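Local coordinates for Rab GDP-dissociation inhibitor (Saccharomyces cerevisiae, PDB 3CPI), which keeps Rab GTPases such as Sec4 in their GDP-bound form by slowing nucleotide release, and extracts GDP-bound Ypt7 from vacuolar membranes, at residues A[90-95]-A[221-226]. Numbering follows the deposited sequence.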
ATOM      1  N   MET A  90       1.868  -4.377  -6.608  1.00 27.66           N
ATOM      2  CA  MET A  90       1.380  -5.352  -7.584  1.00 28.35           C
ATOM      3  C   MET A  90       2.250  -5.222  -8.838  1.00 28.73           C
ATOM      4  O   MET A  90       2.219  -4.194  -9.517  1.00 28.47           O
ATOM      5  CB  MET A  90      -0.096  -5.079  -7.894  1.00 28.36           C
ATOM      6  CG  MET A  90      -0.747  -5.944  -8.979  1.00 29.23           C
ATOM      7  SD  MET A  90      -1.123  -7.656  -8.537  1.00 31.62           S
ATOM      8  CE  MET A  90      -2.159  -7.483  -7.092  1.00 30.26           C
ATOM      9  N   ALA A  91       3.034  -6.258  -9.126  1.00 29.10           N
ATOM     10  CA  ALA A  91       4.042  -6.203 -10.188  1.00 29.93           C
ATOM     11  C   ALA A  91       3.567  -5.611 -11.517  1.00 30.37           C
ATOM     12  O   ALA A  91       4.256  -4.774 -12.085  1.00 30.86           O
ATOM     13  CB  ALA A  91       4.689  -7.582 -10.401  1.00 29.99           C
ATOM     14  N   ASN A  92       2.403  -6.027 -12.015  1.00 30.84           N
ATOM     15  CA  ASN A  92       1.909  -5.511 -13.298  1.00 31.51           C
ATOM     16  C   ASN A  92       0.863  -4.399 -13.161  1.00 31.89           C
ATOM     17  O   ASN A  92       0.276  -3.965 -14.153  1.00 31.73           O
ATOM     18  CB  ASN A  92       1.352  -6.641 -14.172  1.00 31.65           C
ATOM     19  CG  ASN A  92       2.437  -7.556 -14.746  1.00 32.86           C
ATOM     20  OD1 ASN A  92       2.149  -8.384 -15.611  1.00 33.97           O
ATOM     21  ND2 ASN A  92       3.673  -7.413 -14.274  1.00 32.99           N
ATOM     22  N   GLY A  93       0.627  -3.934 -11.940  1.00 32.33           N
ATOM     23  CA  GLY A  93      -0.381  -2.898 -11.721  1.00 33.13           C
ATOM     24  C   GLY A  93      -0.017  -1.524 -12.268  1.00 33.66           C
ATOM     25  O   GLY A  93       1.113  -1.286 -12.732  1.00 33.65           O
ATOM     26  N   GLU A  94      -0.989  -0.621 -12.191  1.00 33.85           N
ATOM     27  CA  GLU A  94      -0.840   0.767 -12.615  1.00 34.30           C
ATOM     28  C   GLU A  94       0.290   1.534 -11.945  1.00 33.87           C
ATOM     29  O   GLU A  94       0.974   2.311 -12.602  1.00 33.96           O
ATOM     30  CB  GLU A  94      -2.144   1.519 -12.382  1.00 34.40           C
ATOM     31  CG  GLU A  94      -3.097   1.464 -13.540  1.00 36.89           C
ATOM     32  CD  GLU A  94      -4.234   2.436 -13.349  1.00 40.32           C
ATOM     33  OE1 GLU A  94      -5.194   2.084 -12.629  1.00 42.25           O
ATOM     34  OE2 GLU A  94      -4.154   3.557 -13.903  1.00 42.11           O
ATOM     35  N   LEU A  95       0.476   1.334 -10.643  1.00 34.01           N
ATOM     36  CA  LEU A  95       1.535   2.041  -9.917  1.00 34.24           C
ATOM     37  C   LEU A  95       2.948   1.756 -10.459  1.00 34.64           C
ATOM     38  O   LEU A  95       3.771   2.666 -10.528  1.00 35.11           O
ATOM     39  CB  LEU A  95       1.464   1.785  -8.403  1.00 33.72           C
ATOM     40  CG  LEU A  95       2.527   2.533  -7.578  1.00 33.40           C
ATOM     41  CD1 LEU A  95       2.408   4.071  -7.717  1.00 32.59           C
ATOM     42  CD2 LEU A  95       2.514   2.109  -6.114  1.00 33.66           C
ATOM     43  N   CYS A 221      -2.904 -12.917 -11.534  1.00 29.43           N
ATOM     44  CA  CYS A 221      -2.259 -14.090 -12.121  1.00 30.65           C
ATOM     45  C   CYS A 221      -1.096 -13.725 -13.034  1.00 31.61           C
ATOM     46  O   CYS A 221      -0.048 -14.369 -12.986  1.00 32.10           O
ATOM     47  CB  CYS A 221      -3.279 -14.969 -12.835  1.00 30.69           C
ATOM     48  SG  CYS A 221      -4.497 -15.649 -11.695  1.00 30.72           S
ATOM     49  N   GLN A 222      -1.264 -12.672 -13.831  1.00 32.94           N
ATOM     50  CA  GLN A 222      -0.202 -12.195 -14.723  1.00 34.12           C
ATOM     51  C   GLN A 222       0.992 -11.653 -13.946  1.00 35.02           C
ATOM     52  O   GLN A 222       2.141 -11.781 -14.387  1.00 35.27           O
ATOM     53  CB  GLN A 222      -0.719 -11.104 -15.658  1.00 33.97           C
ATOM     54  CG  GLN A 222      -1.645 -11.585 -16.753  1.00 34.03           C
ATOM     55  CD  GLN A 222      -2.153 -10.453 -17.634  1.00 34.88           C
ATOM     56  OE1 GLN A 222      -2.295  -9.305 -17.190  1.00 34.95           O
ATOM     57  NE2 GLN A 222      -2.439 -10.776 -18.892  1.00 36.35           N
ATOM     58  N   SER A 223       0.709 -11.033 -12.798  1.00 36.00           N
ATOM     59  CA  SER A 223       1.751 -10.486 -11.922  1.00 37.09           C
ATOM     60  C   SER A 223       2.578 -11.572 -11.245  1.00 37.92           C
ATOM     61  O   SER A 223       3.761 -11.376 -11.005  1.00 38.19           O
ATOM     62  CB  SER A 223       1.153  -9.561 -10.865  1.00 36.81           C
ATOM     63  OG  SER A 223       0.574  -8.418 -11.460  1.00 37.05           O
ATOM     64  N   VAL A 224       1.946 -12.700 -10.920  1.00 39.27           N
ATOM     65  CA  VAL A 224       2.654 -13.856 -10.360  1.00 40.43           C
ATOM     66  C   VAL A 224       3.565 -14.475 -11.420  1.00 41.72           C
ATOM     67  O   VAL A 224       4.726 -14.769 -11.144  1.00 42.21           O
ATOM     68  CB  VAL A 224       1.686 -14.940  -9.809  1.00 40.11           C
ATOM     69  CG1 VAL A 224       2.461 -16.172  -9.338  1.00 39.61           C
ATOM     70  CG2 VAL A 224       0.843 -14.391  -8.674  1.00 39.74           C
ATOM     71  N   ALA A 225       3.034 -14.654 -12.629  1.00 43.13           N
ATOM     72  CA  ALA A 225       3.770 -15.285 -13.729  1.00 44.67           C
ATOM     73  C   ALA A 225       5.007 -14.494 -14.157  1.00 45.66           C
ATOM     74  O   ALA A 225       5.945 -15.066 -14.718  1.00 46.12           O
ATOM     75  CB  ALA A 225       2.846 -15.538 -14.926  1.00 44.54           C
ATOM     76  N   ARG A 226       5.005 -13.187 -13.889  1.00 46.87           N
ATOM     77  CA  ARG A 226       6.156 -12.320 -14.163  1.00 47.82           C
ATOM     78  C   ARG A 226       7.457 -12.899 -13.611  1.00 48.08           C
ATOM     79  O   ARG A 226       8.340 -13.289 -14.380  1.00 48.58           O
ATOM     80  CB  ARG A 226       5.918 -10.917 -13.602  1.00 48.05           C
ATOM     81  CG  ARG A 226       5.819  -9.818 -14.647  1.00 49.87           C
ATOM     82  CD  ARG A 226       7.060  -8.939 -14.622  1.00 52.52           C
ATOM     83  NE  ARG A 226       7.142  -8.054 -15.785  1.00 54.91           N
ATOM     84  CZ  ARG A 226       8.255  -7.437 -16.184  1.00 56.33           C
ATOM     85  NH1 ARG A 226       9.394  -7.606 -15.520  1.00 56.79           N
ATOM     86  NH2 ARG A 226       8.234  -6.650 -17.254  1.00 56.71           N
TER
HETATM   87  O   HOH W   1      -0.109  -7.709 -16.876  1.00 38.14           O
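Ser223 and Asn92 carry most of this contact, in which a tight turn meets the flank of a helix and the one direct hydrogen bond between the two segments runs to a side-chain hydroxyl. The turn, a type I beta turn from Met90 to Gly93, links strand 89-90 to helix 94-102 and is closed by the bond from Gly93 N to Met90 O; the helix is the C-terminal part of 210-227. Asn92 N donates to Ser223 OG at 3.1 Å, with an N-H...O angle of 151°. The hydroxyl stands beside its own backbone N (chi1 -65°), where it also hydrogen-bonds with Leu219 O one helical turn earlier, so the same oxygen serves both the helix and the turn.

Nonpolar groups flank this polar link. Met90 has CG anti to its backbone N, and the bend at chi2 then brings SD to 3.5 Å from Ser223 OG, while Ala91 CB faces Ser223 CB at 4.1 Å. Beyond the hydroxyl, the Asn92 amide reaches along the helix surface. Its ND2 lies against the aliphatic part of Arg226, 3.2 Å from CG, while the amide and guanidinium planes stand nearly perpendicular, 86° apart. At the other end of the amide, OD1 accepts from a water 2.7 Å away that also donates to Gln222 OE1, bridging the more exposed side of the contact.

Ala91 pairs through its backbone with Pro231, just ahead of strand 232-235, the antiparallel neighbour of strand 89-90; the contact thus joins the mixed sheet's edge to helix 210-227. Chemically, the turn is held by a direct bond to a buried hydroxyl with two protein partners, and on the exposed side by a water-mediated link from OD1 to Gln222, with ND2 merely packing against the arginine chain within this contact.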